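Local coordinates for SusD-like carbohydrate binding protein BF1063 (Bacteroides fragilis NCTC 9343, PDB 3I4G) that probably binds carbohydrate at the outer membrane and helps in glycan capture, in the manner of SusD-like proteins, at residues Asn71-Ile76 with Asn85-Arg90; Ala328-Thr333 with Phe366-Pro371; Gly393-Leu398 with Asp411-Ala416. One frame throughout, in Å; residues are numbered along the deposited sequence.

Contact 1. Residues Asn71-Ile76 with Asn85-Arg90; sequences NPFFKI and NAFIKR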
loop_
_atom_site.group_PDB
_atom_site.type_symbol
_atom_site.label_atom_id
_atom_site.label_comp_id
_atom_site.label_asym_id
_atom_site.label_seq_id
_atom_site.Cartn_x
_atom_site.Cartn_y
_atom_site.Cartn_z
ATOM N N ASN A 71 5.261 -15.657 12.317
ATOM C CA ASN A 71 5.631 -14.278 12.552
ATOM C C ASN A 71 4.365 -13.486 12.901
ATOM O O ASN A 71 3.374 -13.584 12.211
ATOM C CB ASN A 71 6.298 -13.650 11.349
ATOM C CG ASN A 71 6.683 -12.228 11.638
ATOM O OD1 ASN A 71 5.922 -11.332 11.344
ATOM N ND2 ASN A 71 7.800 -12.038 12.311
ATOM N N PRO A 72 4.367 -12.677 13.971
ATOM C CA PRO A 72 3.107 -12.004 14.363
ATOM C C PRO A 72 2.572 -11.014 13.347
ATOM O O PRO A 72 1.365 -10.747 13.340
ATOM C CB PRO A 72 3.487 -11.336 15.709
ATOM C CG PRO A 72 4.604 -12.206 16.241
ATOM C CD PRO A 72 5.416 -12.534 14.986
ATOM N N PHE A 73 3.402 -10.479 12.446
ATOM C CA PHE A 73 2.856 -9.593 11.421
ATOM C C PHE A 73 1.955 -10.380 10.495
ATOM O O PHE A 73 0.824 -10.012 10.248
ATOM C CB PHE A 73 3.988 -8.928 10.634
ATOM C CG PHE A 73 3.545 -7.897 9.628
ATOM C CD1 PHE A 73 2.873 -6.746 10.013
ATOM C CD2 PHE A 73 3.876 -8.051 8.286
ATOM C CE1 PHE A 73 2.532 -5.786 9.078
ATOM C CE2 PHE A 73 3.551 -7.104 7.376
ATOM C CZ PHE A 73 2.902 -5.970 7.759
ATOM N N PHE A 74 2.449 -11.506 10.007
ATOM C CA PHE A 74 1.648 -12.401 9.170
ATOM C C PHE A 74 0.378 -12.861 9.881
ATOM O O PHE A 74 -0.692 -13.016 9.258
ATOM C CB PHE A 74 2.524 -13.595 8.743
ATOM C CG PHE A 74 1.804 -14.605 7.914
ATOM C CD1 PHE A 74 1.693 -14.450 6.524
ATOM C CD2 PHE A 74 1.239 -15.713 8.498
ATOM C CE1 PHE A 74 1.027 -15.411 5.751
ATOM C CE2 PHE A 74 0.623 -16.670 7.716
ATOM C CZ PHE A 74 0.529 -16.509 6.356
ATOM N N LYS A 75 0.445 -13.012 11.196
ATOM C CA LYS A 75 -0.701 -13.458 11.958
ATOM C C LYS A 75 -1.854 -12.451 11.959
ATOM O O LYS A 75 -2.959 -12.835 12.300
ATOM C CB LYS A 75 -0.313 -13.799 13.391
ATOM C CG LYS A 75 0.532 -15.019 13.498
ATOM C CD LYS A 75 0.743 -15.344 14.979
ATOM C CE LYS A 75 1.635 -16.524 15.182
ATOM N NZ LYS A 75 1.750 -16.904 16.627
ATOM N N ILE A 76 -1.631 -11.196 11.580
ATOM C CA ILE A 76 -2.707 -10.213 11.544
ATOM C C ILE A 76 -3.864 -10.724 10.713
ATOM O O ILE A 76 -5.029 -10.509 11.099
ATOM C CB ILE A 76 -2.195 -8.870 10.997
ATOM C CG1 ILE A 76 -1.330 -8.213 12.083
ATOM C CG2 ILE A 76 -3.370 -7.974 10.620
ATOM C CD1 ILE A 76 -0.583 -6.991 11.636
ATOM N N ASN A 85 -0.660 -8.553 20.063
ATOM C CA ASN A 85 0.201 -8.501 18.883
ATOM C C ASN A 85 1.034 -7.211 18.848
ATOM O O ASN A 85 0.468 -6.106 18.983
ATOM C CB ASN A 85 -0.707 -8.703 17.648
ATOM C CG ASN A 85 0.051 -8.748 16.344
ATOM O OD1 ASN A 85 0.581 -7.741 15.875
ATOM N ND2 ASN A 85 0.069 -9.929 15.730
ATOM N N ALA A 86 2.352 -7.335 18.645
ATOM C CA ALA A 86 3.233 -6.171 18.675
ATOM C C ALA A 86 3.027 -5.254 17.486
ATOM O O ALA A 86 3.239 -4.049 17.602
ATOM C CB ALA A 86 4.680 -6.624 18.698
ATOM N N PHE A 87 2.610 -5.785 16.347
ATOM C CA PHE A 87 2.470 -4.978 15.135
ATOM C C PHE A 87 1.229 -4.123 15.218
ATOM O O PHE A 87 1.294 -2.955 14.849
ATOM C CB PHE A 87 2.496 -5.876 13.892
ATOM C CG PHE A 87 3.827 -6.567 13.704
ATOM C CD1 PHE A 87 4.122 -7.719 14.374
ATOM C CD2 PHE A 87 4.800 -6.020 12.876
ATOM C CE1 PHE A 87 5.362 -8.338 14.216
ATOM C CE2 PHE A 87 6.030 -6.636 12.717
ATOM C CZ PHE A 87 6.308 -7.788 13.356
ATOM N N ILE A 88 0.119 -4.663 15.701
ATOM C CA ILE A 88 -1.076 -3.824 15.817
ATOM C C ILE A 88 -0.802 -2.745 16.868
ATOM O O ILE A 88 -1.309 -1.618 16.753
ATOM C CB ILE A 88 -2.398 -4.579 16.091
ATOM C CG1 ILE A 88 -2.467 -5.167 17.495
ATOM C CG2 ILE A 88 -2.613 -5.632 14.979
ATOM C CD1 ILE A 88 -3.804 -5.909 17.827
ATOM N N LYS A 89 -0.038 -3.051 17.921
ATOM C CA LYS A 89 0.280 -2.010 18.903
ATOM C C LYS A 89 1.100 -0.898 18.282
ATOM O O LYS A 89 0.861 0.286 18.598
ATOM C CB LYS A 89 0.987 -2.601 20.115
ATOM C CG LYS A 89 1.393 -1.598 21.184
ATOM C CD LYS A 89 0.199 -0.940 21.838
ATOM C CE LYS A 89 0.590 0.236 22.736
ATOM N NZ LYS A 89 1.468 -0.144 23.844
ATOM N N ARG A 90 2.051 -1.206 17.386
ATOM C CA ARG A 90 2.802 -0.144 16.698
ATOM C C ARG A 90 1.900 0.743 15.876
ATOM O O ARG A 90 2.036 1.965 15.897
ATOM C CB ARG A 90 3.887 -0.688 15.753
ATOM C CG ARG A 90 5.113 -1.324 16.410
ATOM C CD ARG A 90 6.057 -0.316 17.007
ATOM N NE ARG A 90 6.694 0.521 15.999
ATOM C CZ ARG A 90 7.385 1.637 16.240
ATOM N NH1 ARG A 90 7.581 2.083 17.474
ATOM N NH2 ARG A 90 7.909 2.326 15.234
#

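Contact 2. Residues Ala328-Thr333 with Phe366-Pro371; sequences AIFMGT and FEESTP. With EDO (1,2-ethanediol), chain C.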
loop_
_atom_site.group_PDB
_atom_site.type_symbol
_atom_site.label_atom_id
_atom_site.label_comp_id
_atom_site.label_asym_id
_atom_site.label_seq_id
_atom_site.Cartn_x
_atom_site.Cartn_y
_atom_site.Cartn_z
ATOM N N ALA A 328 15.258 -14.485 -14.299
ATOM C CA ALA A 328 15.105 -13.084 -14.655
ATOM C C ALA A 328 16.373 -12.314 -14.358
ATOM O O ALA A 328 17.145 -12.713 -13.496
ATOM C CB ALA A 328 13.907 -12.458 -13.873
ATOM N N ILE A 329 16.577 -11.222 -15.088
ATOM C CA ILE A 329 17.656 -10.290 -14.833
ATOM C C ILE A 329 17.143 -9.178 -13.938
ATOM O O ILE A 329 16.096 -8.595 -14.186
ATOM C CB ILE A 329 18.210 -9.717 -16.146
ATOM C CG1 ILE A 329 18.766 -10.851 -17.011
ATOM C CG2 ILE A 329 19.302 -8.662 -15.852
ATOM C CD1 ILE A 329 19.987 -11.556 -16.475
ATOM N N PHE A 330 17.906 -8.876 -12.900
ATOM C CA PHE A 330 17.618 -7.799 -11.943
ATOM C C PHE A 330 18.924 -7.157 -11.549
ATOM O O PHE A 330 19.851 -7.839 -11.129
ATOM C CB PHE A 330 16.876 -8.353 -10.726
ATOM C CG PHE A 330 16.554 -7.301 -9.713
ATOM C CD1 PHE A 330 15.491 -6.435 -9.856
ATOM C CD2 PHE A 330 17.358 -7.151 -8.610
ATOM C CE1 PHE A 330 15.235 -5.455 -8.898
ATOM C CE2 PHE A 330 17.073 -6.180 -7.648
ATOM C CZ PHE A 330 16.023 -5.344 -7.798
HETATM N N MSE A 331 18.997 -5.845 -11.676
HETATM C CA MSE A 331 20.248 -5.134 -11.393
HETATM C C MSE A 331 21.416 -5.736 -12.193
HETATM O O MSE A 331 22.556 -5.852 -11.709
HETATM C CB MSE A 331 20.562 -5.053 -9.885
HETATM C CG MSE A 331 19.655 -4.127 -9.184
HETATM SE SE MSE A 331 20.132 -3.953 -7.291
HETATM C CE MSE A 331 18.940 -2.562 -6.902
ATOM N N GLY A 332 21.125 -6.123 -13.426
ATOM C CA GLY A 332 22.166 -6.550 -14.346
ATOM C C GLY A 332 22.660 -7.970 -14.207
ATOM O O GLY A 332 23.552 -8.368 -14.941
ATOM N N THR A 333 22.160 -8.725 -13.239
ATOM C CA THR A 333 22.602 -10.098 -13.051
ATOM C C THR A 333 21.387 -10.980 -12.828
ATOM O O THR A 333 20.309 -10.525 -12.430
ATOM C CB THR A 333 23.618 -10.242 -11.879
ATOM O OG1 THR A 333 23.018 -9.857 -10.629
ATOM C CG2 THR A 333 24.886 -9.368 -12.147
ATOM N N PHE A 366 12.708 -0.428 -7.083
ATOM C CA PHE A 366 14.179 -0.534 -7.214
ATOM C C PHE A 366 14.665 -0.034 -8.555
ATOM O O PHE A 366 14.429 -0.652 -9.577
ATOM C CB PHE A 366 14.637 -1.980 -6.936
ATOM C CG PHE A 366 14.214 -2.478 -5.568
ATOM C CD1 PHE A 366 14.603 -1.807 -4.409
ATOM C CD2 PHE A 366 13.413 -3.559 -5.421
ATOM C CE1 PHE A 366 14.173 -2.221 -3.169
ATOM C CE2 PHE A 366 12.991 -3.970 -4.168
ATOM C CZ PHE A 366 13.374 -3.316 -3.046
ATOM N N GLU A 367 15.315 1.135 -8.523
ATOM C CA GLU A 367 15.869 1.786 -9.714
ATOM C C GLU A 367 17.162 1.081 -10.052
ATOM O O GLU A 367 18.242 1.531 -9.645
ATOM C CB GLU A 367 16.030 3.282 -9.410
ATOM C CG GLU A 367 16.523 4.126 -10.577
ATOM C CD GLU A 367 16.621 5.612 -10.229
ATOM O OE1 GLU A 367 15.818 6.163 -9.463
ATOM O OE2 GLU A 367 17.538 6.268 -10.755
ATOM N N GLU A 368 17.077 0.055 -10.896
ATOM C CA GLU A 368 18.156 -0.908 -11.101
ATOM C C GLU A 368 19.406 -0.378 -11.755
ATOM O O GLU A 368 20.464 -0.912 -11.502
ATOM C CB GLU A 368 17.650 -2.086 -11.954
ATOM C CG GLU A 368 16.519 -2.855 -11.292
ATOM C CD GLU A 368 15.933 -3.866 -12.252
ATOM O OE1 GLU A 368 16.684 -4.701 -12.761
ATOM O OE2 GLU A 368 14.681 -3.840 -12.481
ATOM N N SER A 369 19.327 0.644 -12.578
ATOM C CA SER A 369 20.541 1.121 -13.240
ATOM C C SER A 369 21.343 2.099 -12.392
ATOM O O SER A 369 22.502 2.370 -12.713
ATOM C CB SER A 369 20.187 1.766 -14.569
ATOM O OG SER A 369 19.337 2.878 -14.376
ATOM N N THR A 370 20.770 2.569 -11.286
ATOM C CA THR A 370 21.441 3.576 -10.459
ATOM C C THR A 370 22.039 2.929 -9.207
ATOM O O THR A 370 21.324 2.259 -8.459
ATOM C CB THR A 370 20.441 4.659 -10.079
ATOM O OG1 THR A 370 19.853 5.199 -11.263
ATOM C CG2 THR A 370 21.121 5.780 -9.337
ATOM N N PRO A 371 23.333 3.086 -8.960
ATOM C CA PRO A 371 23.903 2.491 -7.756
ATOM C C PRO A 371 23.247 2.980 -6.477
ATOM O O PRO A 371 22.695 4.094 -6.435
ATOM C CB PRO A 371 25.371 2.963 -7.781
ATOM C CG PRO A 371 25.614 3.231 -9.247
ATOM C CD PRO A 371 24.364 3.746 -9.789
HETATM C C1 EDO C . 16.355 2.284 -3.715
HETATM O O1 EDO C . 15.353 2.688 -2.756
HETATM C C2 EDO C . 15.847 2.794 -5.057
HETATM O O2 EDO C . 16.419 2.004 -6.079
HETATM O O HOH W 1 16.639 -5.368 -15.295
HETATM O O HOH W 2 18.908 -5.223 -14.892
#

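Contact 3. Residues Gly393-Leu398 with Asp411-Ala416; sequences GYLECL and DETINA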
loop_
_atom_site.group_PDB
_atom_site.type_symbol
_atom_site.label_atom_id
_atom_site.label_comp_id
_atom_site.label_asym_id
_atom_site.label_seq_id
_atom_site.Cartn_x
_atom_site.Cartn_y
_atom_site.Cartn_z
ATOM N N GLY A 393 -10.758 4.206 -8.994
ATOM C CA GLY A 393 -11.681 4.457 -7.905
ATOM C C GLY A 393 -12.958 5.120 -8.377
ATOM O O GLY A 393 -14.062 4.784 -7.922
ATOM N N TYR A 394 -12.829 6.117 -9.252
ATOM C CA TYR A 394 -13.983 6.766 -9.861
ATOM C C TYR A 394 -14.879 5.733 -10.536
ATOM O O TYR A 394 -16.070 5.694 -10.303
ATOM C CB TYR A 394 -13.504 7.819 -10.855
ATOM C CG TYR A 394 -14.603 8.498 -11.644
ATOM C CD1 TYR A 394 -15.661 9.142 -11.018
ATOM C CD2 TYR A 394 -14.577 8.526 -13.031
ATOM C CE1 TYR A 394 -16.645 9.746 -11.744
ATOM C CE2 TYR A 394 -15.541 9.193 -13.760
ATOM C CZ TYR A 394 -16.581 9.774 -13.110
ATOM O OH TYR A 394 -17.541 10.420 -13.861
ATOM N N LEU A 395 -14.282 4.871 -11.368
ATOM C CA LEU A 395 -15.044 3.860 -12.087
ATOM C C LEU A 395 -15.694 2.882 -11.100
ATOM O O LEU A 395 -16.870 2.546 -11.268
ATOM C CB LEU A 395 -14.148 3.140 -13.087
ATOM C CG LEU A 395 -14.851 2.089 -13.960
ATOM C CD1 LEU A 395 -16.035 2.680 -14.740
ATOM C CD2 LEU A 395 -13.833 1.457 -14.908
ATOM N N GLU A 396 -14.969 2.403 -10.098
ATOM C CA GLU A 396 -15.551 1.502 -9.105
ATOM C C GLU A 396 -16.762 2.154 -8.460
ATOM O O GLU A 396 -17.804 1.522 -8.298
ATOM C CB GLU A 396 -14.523 1.101 -8.045
ATOM C CG GLU A 396 -15.089 0.241 -6.926
ATOM C CD GLU A 396 -14.110 -0.180 -5.864
ATOM O OE1 GLU A 396 -12.894 0.053 -5.971
ATOM O OE2 GLU A 396 -14.623 -0.791 -4.902
ATOM N N CYS A 397 -16.642 3.415 -8.087
ATOM C CA CYS A 397 -17.736 4.135 -7.429
ATOM C C CYS A 397 -18.941 4.277 -8.354
ATOM O O CYS A 397 -20.093 4.133 -7.908
ATOM C CB CYS A 397 -17.286 5.504 -6.896
ATOM S SG CYS A 397 -16.195 5.420 -5.473
ATOM N N LEU A 398 -18.718 4.595 -9.622
ATOM C CA LEU A 398 -19.851 4.711 -10.562
ATOM C C LEU A 398 -20.579 3.388 -10.687
ATOM O O LEU A 398 -21.818 3.349 -10.694
ATOM C CB LEU A 398 -19.391 5.138 -11.948
ATOM C CG LEU A 398 -18.832 6.542 -12.104
ATOM C CD1 LEU A 398 -18.321 6.678 -13.571
ATOM C CD2 LEU A 398 -19.858 7.624 -11.783
ATOM N N ASP A 411 -12.912 4.760 -21.419
ATOM C CA ASP A 411 -11.713 5.289 -22.057
ATOM C C ASP A 411 -10.969 6.300 -21.192
ATOM O O ASP A 411 -9.741 6.342 -21.226
ATOM C CB ASP A 411 -12.067 5.874 -23.424
ATOM C CG ASP A 411 -12.423 4.798 -24.425
ATOM O OD1 ASP A 411 -12.171 3.582 -24.141
ATOM O OD2 ASP A 411 -12.939 5.162 -25.507
ATOM N N GLU A 412 -11.691 7.061 -20.379
ATOM C CA GLU A 412 -11.043 8.052 -19.508
ATOM C C GLU A 412 -10.520 7.425 -18.202
ATOM O O GLU A 412 -9.789 8.071 -17.464
ATOM C CB GLU A 412 -11.977 9.241 -19.212
ATOM C CG GLU A 412 -13.081 8.948 -18.285
ATOM C CD GLU A 412 -14.009 10.157 -17.991
ATOM O OE1 GLU A 412 -13.578 11.317 -18.162
ATOM O OE2 GLU A 412 -15.154 9.900 -17.567
ATOM N N THR A 413 -10.917 6.198 -17.889
ATOM C CA THR A 413 -10.564 5.582 -16.622
ATOM C C THR A 413 -9.719 4.330 -16.826
ATOM O O THR A 413 -8.502 4.406 -16.953
ATOM C CB THR A 413 -11.820 5.275 -15.755
ATOM O OG1 THR A 413 -12.744 4.406 -16.450
ATOM C CG2 THR A 413 -12.555 6.560 -15.342
ATOM N N ILE A 414 -10.354 3.173 -16.850
ATOM C CA ILE A 414 -9.641 1.913 -16.954
ATOM C C ILE A 414 -8.760 1.810 -18.201
ATOM O O ILE A 414 -7.647 1.275 -18.127
ATOM C CB ILE A 414 -10.633 0.726 -16.858
ATOM C CG1 ILE A 414 -9.882 -0.596 -16.779
ATOM C CG2 ILE A 414 -11.655 0.745 -18.009
ATOM C CD1 ILE A 414 -10.739 -1.718 -16.124
ATOM N N ASN A 415 -9.226 2.342 -19.322
ATOM C CA ASN A 415 -8.433 2.248 -20.552
ATOM C C ASN A 415 -7.292 3.273 -20.593
ATOM O O ASN A 415 -6.316 3.094 -21.324
ATOM C CB ASN A 415 -9.332 2.315 -21.773
ATOM C CG ASN A 415 -10.253 1.162 -21.833
ATOM O OD1 ASN A 415 -9.953 0.122 -21.267
ATOM N ND2 ASN A 415 -11.376 1.328 -22.514
ATOM N N ALA A 416 -7.388 4.340 -19.809
ATOM C CA ALA A 416 -6.259 5.264 -19.675
ATOM C C ALA A 416 -5.153 4.592 -18.855
ATOM O O ALA A 416 -3.958 4.778 -19.146
ATOM C CB ALA A 416 -6.716 6.570 -19.029
HETATM O O HOH W 3 -16.895 11.136 -16.396
#

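Contact 1. Residues Asn71-Ile76 with Asn85-Arg90
F87 drives its ring against the first turn of the helix that starts at P72, and the contact can be read along this one side chain. Its CG stands anti to the carbonyl carbon (chi1 -65°), beside the backbone N, and the ring beyond it lies against F73. At the root, F87 CB meets I76 CD1 at 4.0 Å. One flank of the ring comes next: F87 CD2 lies 3.5 Å from F73 CD1. The other flank runs beside the backbone, with F87 CE1 3.4 Å from F73 N and 3.8 Å from P72 CB. At the tip, F87 CZ comes within 4.1 Å of N71 OD1. F73 CB sits over the middle of one face, 3.6 Å from the F87 centroid, a CH-pi contact almost on the ring normal. The two phenyl rings themselves meet obliquely, their planes 46° apart.

Beside this apolar patch, N85 ties the two helix starts together. Its ND2 gives a nearly straight hydrogen bond of 2.8 Å to P72 O; the acceptor lies in the amide plane of N85, while the donor stands above the carbonyl plane of P72. N85 is also the N-cap of its own helix, its OD1 accepting from F87 N and I88 N from opposite faces, so both ends of the amide are bonded and its flip is fixed. N71 OD1 caps the other helix through F73 N.

The axes of segments 72-76 and 86-90, the starts of helices 72-78 and 86-109, come within 9.2 Å at 76°. H51 of helix 50-54 packs edge-to-face with F73, while the loop residues N43 and W513 touch F87 and I76.

Contact 2. Residues Ala328-Thr333 with Phe366-Pro371
E368 reaches M331 and F330 because its CG stands anti to the carbonyl carbon (chi1 -62°) and the chain stays extended to CD, carrying the carboxylate to the backbone of the facing turn. F330 CG lies anti to its own backbone N (chi1 -180°), and its ring crosses the E368 side chain at about a right angle. The central bond runs from M331 N to E368 OE1, 2.8 Å long with an N-H...O angle of 167°, and meets the oxygen on its anti side. Two waters also donate to OE1, one at 2.6 Å from E368 OE1; the other accepts from G332 N. Several donors thus grip one oxygen, while E368 OE2 forms a salt bridge with R363. This should favour the charged carboxylate.

Next to the polar bond, F330 CD1 approaches E368 CD at 3.5 Å. F330 CZ meets F366 CB at 3.7 Å, that CB lying at the edge of the F330 ring. Selenomethionine M331 packs its CG against E368 CB at 4.0 Å. Y324 stacks on the F330 ring. E367 N, between F366 and E368, donates a hydrogen bond to 1,2-ethanediol, which is probably from the crystallisation liquor.

The arrangement is a tight two-residue beta hairpin: F330 and T333 pair through both backbone bonds around a type I' turn, with M331 and G332 at the corner. The acid that holds this corner comes from a second reverse turn, the type I turn E367-T370.

Contact 3. Residues Gly393-Leu398 with Asp411-Ala416
Y394 and L395, neighbours on one helix, straddle T413 and meet it in different ways. The T413 side chain crosses both of them at about a right angle. Its CG2 points to the rim of the tyrosine: T413 CG2 is 3.6 Å from Y394 CD2, near the plane of the ring. Its OG1 is turned to the leucine, with L395 CD2 3.5 Å from T413 OG1. In T413 the hydroxyl stands between the backbone N and the carbonyl carbon (chi1 58°), and CG2 beside the N, which is how one residue presents a different branch to each partner.

L395 CG lies anti to its backbone N (chi1 -177°), and CD2 carries the contact on to I414, 3.8 Å from I414 CB, where the two side chains pass obliquely. Y394 reaches further out, to E412. The E412 carboxylate is turned 77° from the phenol plane, and E412 OE2 lies at the ring edge, 3.9 Å from Y394 CE2. A water sits 2.7 Å from Y394 OH and also close to E412 OE2, though that second distance is too short to be trusted. L398 CD1 rests over one face of the tyrosine toward its rim, and H222 of helix 214-227 stacks on the ring.

The chemistry is mostly apolar, with methyl groups, a ring edge and a hydroxyl turned to a leucine methyl. E412, partly exposed, adds a carboxylate oxygen at the ring edge. The buried T413 hydroxyl does not depend on the facing helix for a polar partner, since it is satisfied by I409 O, one turn back in helix 407-412.

Overall arrangement
From the N terminus, the chain first meets itself at contact 1, which brings the start of helix 86-109 against helix 72-78 at a steep angle, with eight residues between the segments. Far along, contact 2 closes a longer loop, 32 residues with no helix and four in strand, joining hairpin 329-334 to the loop after strand 360-362. Contact 3 follows as another local closure, bringing helix 387-400 against the break between helices 407-412 and 414-418. The three loops run in series, neither nesting nor crossing, and their centres are 32 to 35 Å apart. Contacts 1 and 3 lie on opposite sides of the chain's centre; contacts 2 and 3 both belong to the C-terminal half of the chain.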